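Long-range contacts in dTDP-4-dehydrorhamnose 3,5-epimerase (Bacillus anthracis str. Ames, PDB 3RYK), which catalyses the double epimerisation, at positions 3 and 5 of the sugar ring, of dTDP-4-dehydro-6-deoxyglucose on the pathway to dTDP-L-rhamnose: residues Gly84-Lys89 against Asp165-Val170; Asn90-Thr95 against Tyr161-His166; Val108-Arg113 against Gly140-Phe145. One frame throughout, in Å; residues are numbered along the deposited sequence. Where two conformers were deposited one is given.

Contact 1 (Gly84-Lys89 against Asp165-Val170)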
loop_
_atom_site.group_PDB
_atom_site.type_symbol
_atom_site.label_atom_id
_atom_site.label_comp_id
_atom_site.label_asym_id
_atom_site.label_seq_id
_atom_site.Cartn_x
_atom_site.Cartn_y
_atom_site.Cartn_z
ATOM N N GLY A 84 -11.699 -13.986 -7.106
ATOM C CA GLY A 84 -11.013 -15.285 -6.965
ATOM C C GLY A 84 -11.902 -16.498 -7.228
ATOM O O GLY A 84 -12.966 -16.351 -7.862
ATOM N N LEU A 85 -11.507 -17.703 -6.783
ATOM C CA LEU A 85 -10.248 -18.002 -6.045
ATOM C C LEU A 85 -9.085 -18.114 -7.032
ATOM O O LEU A 85 -9.099 -19.009 -7.869
ATOM C CB LEU A 85 -10.368 -19.346 -5.304
ATOM C CG LEU A 85 -11.381 -19.581 -4.179
ATOM C CD1 LEU A 85 -11.450 -21.066 -3.829
ATOM C CD2 LEU A 85 -11.023 -18.736 -2.957
ATOM N N HIS A 86 -8.089 -17.234 -6.895
ATOM C CA HIS A 86 -6.905 -17.188 -7.766
ATOM C C HIS A 86 -5.649 -17.914 -7.282
ATOM O O HIS A 86 -5.422 -18.062 -6.088
ATOM C CB HIS A 86 -6.489 -15.710 -7.940
ATOM C CG HIS A 86 -5.163 -15.520 -8.623
ATOM N ND1 HIS A 86 -3.959 -15.703 -7.974
ATOM C CD2 HIS A 86 -4.849 -15.129 -9.880
ATOM C CE1 HIS A 86 -2.965 -15.465 -8.809
ATOM N NE2 HIS A 86 -3.478 -15.109 -9.973
ATOM N N PHE A 87 -4.836 -18.366 -8.235
ATOM C CA PHE A 87 -3.562 -19.011 -7.940
ATOM C C PHE A 87 -2.820 -18.964 -9.271
ATOM O O PHE A 87 -3.415 -19.189 -10.334
ATOM C CB PHE A 87 -3.603 -20.412 -7.326
ATOM C CG PHE A 87 -4.108 -21.487 -8.231
ATOM C CD1 PHE A 87 -3.230 -22.172 -9.065
ATOM C CD2 PHE A 87 -5.437 -21.857 -8.212
ATOM C CE1 PHE A 87 -3.692 -23.186 -9.891
ATOM C CE2 PHE A 87 -5.899 -22.872 -9.030
ATOM C CZ PHE A 87 -5.028 -23.536 -9.868
ATOM N N GLN A 88 -1.540 -18.628 -9.229
ATOM C CA GLN A 88 -0.765 -18.565 -10.451
ATOM C C GLN A 88 0.032 -19.861 -10.433
ATOM O O GLN A 88 0.775 -20.121 -9.486
ATOM C CB GLN A 88 0.125 -17.320 -10.471
ATOM C CG GLN A 88 0.591 -16.944 -11.857
ATOM C CD GLN A 88 1.363 -15.649 -11.898
ATOM O OE1 GLN A 88 0.821 -14.624 -12.312
ATOM N NE2 GLN A 88 2.582 -15.657 -11.387
ATOM N N LYS A 89 -0.153 -20.704 -11.452
ATOM C CA LYS A 89 0.569 -21.969 -11.521
ATOM C C LYS A 89 2.056 -21.774 -11.739
ATOM O O LYS A 89 2.467 -20.828 -12.423
ATOM C CB LYS A 89 0.071 -22.851 -12.689
ATOM C CG LYS A 89 -1.326 -23.465 -12.591
ATOM C CD LYS A 89 -1.625 -24.266 -13.874
ATOM C CE LYS A 89 -2.913 -25.104 -13.805
ATOM N NZ LYS A 89 -4.168 -24.358 -13.537
ATOM N N ASP A 165 -0.627 -15.728 -18.641
ATOM C CA ASP A 165 -0.430 -17.088 -19.132
ATOM C C ASP A 165 -0.705 -18.139 -18.049
ATOM O O ASP A 165 -1.461 -19.083 -18.264
ATOM C CB ASP A 165 1.033 -17.208 -19.617
ATOM C CG ASP A 165 1.384 -18.578 -20.204
ATOM O OD1 ASP A 165 0.504 -19.463 -20.313
ATOM O OD2 ASP A 165 2.571 -18.766 -20.567
ATOM N N HIS A 166 -0.082 -17.948 -16.888
ATOM C CA HIS A 166 -0.192 -18.852 -15.738
ATOM C C HIS A 166 -1.323 -18.527 -14.764
ATOM O O HIS A 166 -1.513 -19.227 -13.771
ATOM C CB HIS A 166 1.142 -18.819 -14.991
ATOM C CG HIS A 166 2.296 -19.260 -15.834
ATOM N ND1 HIS A 166 2.910 -18.424 -16.741
ATOM C CD2 HIS A 166 2.944 -20.445 -15.914
ATOM C CE1 HIS A 166 3.886 -19.077 -17.347
ATOM N NE2 HIS A 166 3.927 -20.305 -16.864
ATOM N N ASP A 167 -2.071 -17.473 -15.058
ATOM C CA ASP A 167 -3.168 -17.056 -14.211
ATOM C C ASP A 167 -4.260 -18.139 -14.259
ATOM O O ASP A 167 -4.754 -18.480 -15.335
ATOM C CB ASP A 167 -3.659 -15.688 -14.700
ATOM C CG ASP A 167 -4.700 -15.074 -13.806
ATOM O OD1 ASP A 167 -5.111 -15.712 -12.822
ATOM O OD2 ASP A 167 -5.115 -13.935 -14.097
ATOM N N SER A 168 -4.609 -18.696 -13.097
ATOM C CA SER A 168 -5.630 -19.747 -13.004
ATOM C C SER A 168 -6.514 -19.518 -11.754
ATOM O O SER A 168 -6.630 -18.395 -11.276
ATOM C CB SER A 168 -4.953 -21.125 -12.989
ATOM O OG SER A 168 -5.894 -22.192 -13.019
ATOM N N GLY A 169 -7.160 -20.565 -11.256
ATOM C CA GLY A 169 -8.010 -20.427 -10.090
ATOM C C GLY A 169 -8.947 -21.585 -9.798
ATOM O O GLY A 169 -8.868 -22.650 -10.426
ATOM N N VAL A 170 -9.836 -21.361 -8.837
ATOM C CA VAL A 170 -10.825 -22.348 -8.416
ATOM C C VAL A 170 -12.177 -21.628 -8.278
ATOM O O VAL A 170 -12.290 -20.600 -7.601
ATOM C CB VAL A 170 -10.436 -23.032 -7.093
ATOM C CG1 VAL A 170 -11.516 -24.007 -6.671
ATOM C CG2 VAL A 170 -9.087 -23.736 -7.227
#

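Contact 2 (Asn90-Thr95 against Tyr161-His166)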
loop_
_atom_site.group_PDB
_atom_site.type_symbol
_atom_site.label_atom_id
_atom_site.label_comp_id
_atom_site.label_asym_id
_atom_site.label_seq_id
_atom_site.Cartn_x
_atom_site.Cartn_y
_atom_site.Cartn_z
ATOM N N ASN A 90 2.862 -22.654 -11.143
ATOM C CA ASN A 90 4.314 -22.599 -11.336
ATOM C C ASN A 90 4.621 -22.816 -12.821
ATOM O O ASN A 90 3.758 -23.284 -13.568
ATOM C CB ASN A 90 5.108 -23.554 -10.419
ATOM C CG ASN A 90 5.587 -22.888 -9.120
ATOM O OD1 ASN A 90 6.328 -21.897 -9.153
ATOM N ND2 ASN A 90 5.264 -23.492 -7.994
ATOM N N PRO A 91 5.839 -22.459 -13.255
ATOM C CA PRO A 91 6.961 -21.877 -12.488
ATOM C C PRO A 91 6.797 -20.443 -11.959
ATOM O O PRO A 91 7.764 -19.899 -11.428
ATOM C CB PRO A 91 8.113 -21.917 -13.495
ATOM C CG PRO A 91 7.455 -21.871 -14.814
ATOM C CD PRO A 91 6.185 -22.632 -14.677
ATOM N N LYS A 92 5.610 -19.842 -12.078
ATOM C CA LYS A 92 5.397 -18.482 -11.608
ATOM C C LYS A 92 4.435 -18.374 -10.413
ATOM O O LYS A 92 3.553 -17.511 -10.396
ATOM C CB LYS A 92 4.924 -17.623 -12.786
ATOM C CG LYS A 92 5.894 -17.690 -13.968
ATOM C CD LYS A 92 5.459 -16.857 -15.150
ATOM C CE LYS A 92 6.414 -17.071 -16.322
ATOM N NZ LYS A 92 6.051 -16.305 -17.554
ATOM N N ALA A 93 4.620 -19.234 -9.410
ATOM C CA ALA A 93 3.768 -19.212 -8.217
ATOM C C ALA A 93 4.072 -17.933 -7.443
ATOM O O ALA A 93 5.223 -17.474 -7.420
ATOM C CB ALA A 93 3.990 -20.442 -7.337
ATOM N N GLN A 94 3.037 -17.362 -6.832
ATOM C CA GLN A 94 3.160 -16.122 -6.057
ATOM C C GLN A 94 2.818 -16.207 -4.575
ATOM O O GLN A 94 1.802 -16.793 -4.191
ATOM C CB GLN A 94 2.183 -15.091 -6.620
ATOM C CG GLN A 94 2.453 -14.536 -8.014
ATOM C CD GLN A 94 1.265 -13.747 -8.536
ATOM O OE1 GLN A 94 0.127 -14.210 -8.457
ATOM N NE2 GLN A 94 1.525 -12.586 -9.117
ATOM N N THR A 95 3.685 -15.624 -3.751
ATOM C CA THR A 95 3.458 -15.538 -2.323
ATOM C C THR A 95 2.717 -14.212 -2.317
ATOM O O THR A 95 3.115 -13.288 -3.039
ATOM C CB THR A 95 4.744 -15.319 -1.525
ATOM O OG1 THR A 95 5.659 -16.380 -1.786
ATOM C CG2 THR A 95 4.444 -15.241 -0.034
ATOM N N TYR A 161 6.116 -11.567 -10.515
ATOM C CA TYR A 161 5.288 -10.775 -11.408
ATOM C C TYR A 161 4.111 -11.531 -11.991
ATOM O O TYR A 161 4.128 -12.764 -12.092
ATOM C CB TYR A 161 6.113 -10.172 -12.551
ATOM C CG TYR A 161 7.120 -9.181 -12.063
ATOM C CD1 TYR A 161 6.716 -7.904 -11.691
ATOM C CD2 TYR A 161 8.463 -9.500 -11.987
ATOM C CE1 TYR A 161 7.614 -6.985 -11.236
ATOM C CE2 TYR A 161 9.381 -8.576 -11.546
ATOM C CZ TYR A 161 8.944 -7.315 -11.164
ATOM O OH TYR A 161 9.832 -6.373 -10.712
ATOM N N TYR A 162 3.092 -10.761 -12.366
ATOM C CA TYR A 162 1.884 -11.303 -12.956
ATOM C C TYR A 162 2.179 -11.905 -14.330
ATOM O O TYR A 162 3.036 -11.411 -15.070
ATOM C CB TYR A 162 0.795 -10.224 -13.061
ATOM C CG TYR A 162 -0.458 -10.725 -13.731
ATOM C CD1 TYR A 162 -1.361 -11.526 -13.044
ATOM C CD2 TYR A 162 -0.751 -10.386 -15.050
ATOM C CE1 TYR A 162 -2.517 -11.998 -13.654
ATOM C CE2 TYR A 162 -1.904 -10.847 -15.668
ATOM C CZ TYR A 162 -2.787 -11.652 -14.964
ATOM O OH TYR A 162 -3.936 -12.117 -15.573
ATOM N N SER A 163 1.472 -12.988 -14.635
ATOM C CA SER A 163 1.600 -13.703 -15.897
ATOM C C SER A 163 0.203 -14.162 -16.320
ATOM O O SER A 163 -0.313 -15.163 -15.811
ATOM C CB SER A 163 2.552 -14.899 -15.745
ATOM O OG SER A 163 2.639 -15.660 -16.948
ATOM N N ALA A 164 -0.416 -13.425 -17.241
ATOM C CA ALA A 164 -1.757 -13.774 -17.731
ATOM C C ALA A 164 -1.794 -15.230 -18.221
ATOM O O ALA A 164 -2.847 -15.871 -18.210
ATOM C CB ALA A 164 -2.171 -12.827 -18.837
ATOM N N ASP A 165 -0.627 -15.728 -18.641
ATOM C CA ASP A 165 -0.430 -17.088 -19.132
ATOM C C ASP A 165 -0.705 -18.139 -18.049
ATOM O O ASP A 165 -1.461 -19.083 -18.264
ATOM C CB ASP A 165 1.033 -17.208 -19.617
ATOM C CG ASP A 165 1.384 -18.578 -20.204
ATOM O OD1 ASP A 165 0.504 -19.463 -20.313
ATOM O OD2 ASP A 165 2.571 -18.766 -20.567
ATOM N N HIS A 166 -0.082 -17.948 -16.888
ATOM C CA HIS A 166 -0.192 -18.852 -15.738
ATOM C C HIS A 166 -1.323 -18.527 -14.764
ATOM O O HIS A 166 -1.513 -19.227 -13.771
ATOM C CB HIS A 166 1.142 -18.819 -14.991
ATOM C CG HIS A 166 2.296 -19.260 -15.834
ATOM N ND1 HIS A 166 2.910 -18.424 -16.741
ATOM C CD2 HIS A 166 2.944 -20.445 -15.914
ATOM C CE1 HIS A 166 3.886 -19.077 -17.347
ATOM N NE2 HIS A 166 3.927 -20.305 -16.864
#

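Contact 3 (Val108-Arg113 against Gly140-Phe145)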
loop_
_atom_site.group_PDB
_atom_site.type_symbol
_atom_site.label_atom_id
_atom_site.label_comp_id
_atom_site.label_asym_id
_atom_site.label_seq_id
_atom_site.Cartn_x
_atom_site.Cartn_y
_atom_site.Cartn_z
ATOM N N VAL A 108 -10.641 -15.943 1.909
ATOM C CA VAL A 108 -10.478 -17.371 2.023
ATOM C C VAL A 108 -9.207 -17.835 1.326
ATOM O O VAL A 108 -8.822 -17.275 0.291
ATOM C CB VAL A 108 -11.640 -18.116 1.316
ATOM C CG1 VAL A 108 -11.357 -19.645 1.221
ATOM C CG2 VAL A 108 -12.974 -17.829 2.000
ATOM N N ILE A 109 -8.554 -18.826 1.921
ATOM C CA ILE A 109 -7.353 -19.406 1.341
ATOM C C ILE A 109 -7.568 -20.904 1.408
ATOM O O ILE A 109 -8.168 -21.399 2.361
ATOM C CB ILE A 109 -5.985 -18.972 1.992
ATOM C CG1 ILE A 109 -5.786 -19.545 3.393
ATOM C CG2 ILE A 109 -5.848 -17.453 1.981
ATOM C CD1 ILE A 109 -4.472 -19.124 4.010
ATOM N N VAL A 110 -7.113 -21.606 0.368
ATOM C CA VAL A 110 -7.242 -23.054 0.272
ATOM C C VAL A 110 -5.850 -23.666 0.018
ATOM O O VAL A 110 -5.125 -23.215 -0.868
ATOM C CB VAL A 110 -8.161 -23.430 -0.918
ATOM C CG1 VAL A 110 -8.481 -24.935 -0.863
ATOM C CG2 VAL A 110 -9.464 -22.614 -0.905
ATOM N N ASP A 111 -5.476 -24.676 0.804
ATOM C CA ASP A 111 -4.166 -25.334 0.661
ATOM C C ASP A 111 -4.297 -26.338 -0.498
ATOM O O ASP A 111 -5.040 -27.325 -0.391
ATOM C CB ASP A 111 -3.752 -26.018 1.983
ATOM C CG ASP A 111 -2.340 -26.623 1.942
ATOM O OD1 ASP A 111 -1.754 -26.736 0.843
ATOM O OD2 ASP A 111 -1.789 -26.983 3.026
ATOM N N LEU A 112 -3.593 -26.081 -1.600
ATOM C CA LEU A 112 -3.654 -26.983 -2.766
ATOM C C LEU A 112 -2.395 -27.838 -2.958
ATOM O O LEU A 112 -2.185 -28.423 -4.020
ATOM C CB LEU A 112 -3.992 -26.196 -4.038
ATOM C CG LEU A 112 -5.362 -25.514 -4.064
ATOM C CD1 LEU A 112 -5.683 -24.948 -5.441
ATOM C CD2 LEU A 112 -6.425 -26.485 -3.643
ATOM N N ARG A 113 -1.571 -27.920 -1.922
ATOM C CA ARG A 113 -0.355 -28.715 -1.956
ATOM C C ARG A 113 -0.826 -30.157 -1.670
ATOM O O ARG A 113 -1.184 -30.489 -0.539
ATOM C CB ARG A 113 0.621 -28.161 -0.910
ATOM C CG ARG A 113 1.039 -26.704 -1.176
ATOM C CD ARG A 113 1.830 -26.099 -0.011
ATOM N NE ARG A 113 1.041 -26.093 1.217
ATOM C CZ ARG A 113 1.456 -25.614 2.389
ATOM N NH1 ARG A 113 2.664 -25.073 2.515
ATOM N NH2 ARG A 113 0.648 -25.667 3.442
ATOM N N GLY A 140 1.308 -22.230 -3.389
ATOM C CA GLY A 140 0.599 -23.503 -3.279
ATOM C C GLY A 140 -0.816 -23.388 -2.735
ATOM O O GLY A 140 -1.459 -24.401 -2.419
ATOM N N PHE A 141 -1.289 -22.149 -2.618
ATOM C CA PHE A 141 -2.625 -21.819 -2.130
ATOM C C PHE A 141 -3.476 -21.045 -3.127
ATOM O O PHE A 141 -2.952 -20.306 -3.976
ATOM C CB PHE A 141 -2.537 -20.933 -0.863
ATOM C CG PHE A 141 -2.110 -21.660 0.384
ATOM C CD1 PHE A 141 -3.039 -21.942 1.387
ATOM C CD2 PHE A 141 -0.811 -22.095 0.546
ATOM C CE1 PHE A 141 -2.672 -22.618 2.548
ATOM C CE2 PHE A 141 -0.427 -22.775 1.697
ATOM C CZ PHE A 141 -1.359 -23.040 2.699
ATOM N N ALA A 142 -4.794 -21.230 -3.016
ATOM C CA ALA A 142 -5.765 -20.529 -3.831
ATOM C C ALA A 142 -6.164 -19.402 -2.884
ATOM O O ALA A 142 -6.194 -19.604 -1.646
ATOM C CB ALA A 142 -6.949 -21.385 -4.161
ATOM N N HIS A 143 -6.450 -18.236 -3.447
ATOM C CA HIS A 143 -6.838 -17.048 -2.690
ATOM C C HIS A 143 -7.930 -16.241 -3.351
ATOM O O HIS A 143 -7.872 -15.953 -4.566
ATOM C CB HIS A 143 -5.656 -16.098 -2.494
ATOM C CG HIS A 143 -6.070 -14.738 -2.018
ATOM N ND1 HIS A 143 -6.168 -13.649 -2.859
ATOM C CD2 HIS A 143 -6.471 -14.306 -0.800
ATOM C CE1 HIS A 143 -6.589 -12.600 -2.178
ATOM N NE2 HIS A 143 -6.788 -12.973 -0.927
ATOM N N GLY A 144 -8.909 -15.844 -2.539
ATOM C CA GLY A 144 -10.026 -15.039 -3.001
ATOM C C GLY A 144 -10.695 -14.347 -1.843
ATOM O O GLY A 144 -10.371 -14.631 -0.679
ATOM N N PHE A 145 -11.614 -13.437 -2.147
ATOM C CA PHE A 145 -12.329 -12.720 -1.098
ATOM C C PHE A 145 -13.701 -12.192 -1.518
ATOM O O PHE A 145 -14.009 -12.070 -2.721
ATOM C CB PHE A 145 -11.475 -11.567 -0.562
ATOM C CG PHE A 145 -11.153 -10.502 -1.585
ATOM C CD1 PHE A 145 -12.052 -9.462 -1.830
ATOM C CD2 PHE A 145 -9.950 -10.505 -2.253
ATOM C CE1 PHE A 145 -11.759 -8.462 -2.750
ATOM C CE2 PHE A 145 -9.641 -9.496 -3.173
ATOM C CZ PHE A 145 -10.551 -8.479 -3.420
#

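Contact 1 (Gly84-Lys89 against Asp165-Val170)
F87 lays one ring face over S168, whose CB stands 4.2 Å from the ring centroid, 23° off the normal and displaced toward the rim: a CH-pi contact. V170 comes to the same ring from its edge, with CG2 3.8 Å from F87 CE2, while its CB meets the L85 branch CD1. F87 CG lies between the backbone N and the carbonyl carbon (chi1 68°), a torsion that brings the ring beside the 168-169 backbone. K89 NZ curls back to 2.8 Å from S168 OG through a bend at its last torsion. On the other face of the sheet the D167 and H86 side chains cross at about a right angle; H86 is modelled in two conformers, which leaves this approach tentative. The backbone hydrogen bonds are few: S168 N donates to F87 O, K89 N to H166 O (3.1 Å) and L85 N to V170 O. Further out, Y162 OH holds D167 OD2, Q88 NE2 donates to K92 O and Q88 OE1 accepts from S163 N. Segment 167-169 is a short, weakly bonded antiparallel strand at the edge, within this chain, of one sheet of the jelly-roll-like fold, and its D167 lines the pyrophosphate pocket.

Contact 2 (Asn90-Thr95 against Tyr161-His166)
The imidazole of H166 has K92 across one face: CG stands 4.2 Å from the ring centroid, only 9° off the normal, in a CH-pi contact, and the chain runs outward until CE is 3.4 Å from H166 CE1. At the ring's edge, in its plane, S163 OG is hydrogen-bonded to H166 ND1 (2.8 Å; either could donate), which fixes the rotation of the imidazole. N90 O lies near the ring plane elsewhere, 3.8 Å from H166 CD2, and P91 CD approaches NE2 obliquely. K92 CG is anti to the carbonyl carbon (chi1 -55°) and every later torsion is extended, which leads the chain from above the ring centre out over its ND1-CE1 side and leaves NZ 3.5 Å from S163 OG. K92 NZ is 5.2 Å from D165 OD2, too far for a salt bridge, though the opposite charges may attract weakly. N90 OD1 accepts from A93 N in an Asx motif, met from above the carbonyl plane. Q94 brings NE2 near Y161 but bonds it to E160 O. Y161 makes a cation-pi contact with K57 of the second subunit. Y162, whose OH bonds D167, has its side chain about 4 Å from the bound pyrophosphate. This surface contact joins the loop between strands 82-88 and 96-100 to the loop between strands 152-158 and 167-169.

Contact 3 (Val108-Arg113 against Gly140-Phe145)
F141 CG is anti to the carbonyl carbon (chi1 -74°) and D111 CG anti to the backbone N (chi1 -175°); D111 and F141 pair across the strands and point to the same face, and these torsions lay ring and carboxylate against each other, stacked with their planes 21° apart. The two belong to neighbouring antiparallel strands of the jelly-roll-like fold, where V108 pairs with G144 and V110 with A142 through two hydrogen bonds each. D111 CA sits over the F141 ring, 3.9 Å from its centroid, and I109 CD1 packs against F141 CD1. On the other face V110 CB and L112 CD1 each lie 4.0 Å from A142 CB, next to L85. Past the strand end L112 N still reaches G140 O, while R113 folds back at chi3 to bring its guanidinium to F141, whose CE2 lies over the centre of that group. D34 makes a salt bridge to R113 NH1, and S116 and T118 bond D111 OD2. D111 is gripped side-on: R113 NH2 meets OD2 at 2.8 Å and R113 NE meets OD1. In an Asx turn R113 N also donates to D111 OD1 (3.0 Å), reaching that oxygen from the opposite face of the carboxylate plane to NE.

Followed from the N terminus, the chain enters contact 1 on strand 82-88, passes directly into the first segment of contact 2, and then runs by way of strand 96-100 down strand 104-111 into contact 3. Contact 3 closes first, when strand 141-147 returns beside 104-111; contact 2 closes around it at 161-166, and contact 1 outermost at 165-170, so the three are concentric and none cross. Contacts 1 and 3 belong to one five-stranded sheet, in which 82-88 is bonded to 141-147 through H86 N and H143 O. Contact 2 joins two loops that each run between the five-stranded sheet and the other sheet, sharing D165 and H166 with contact 1.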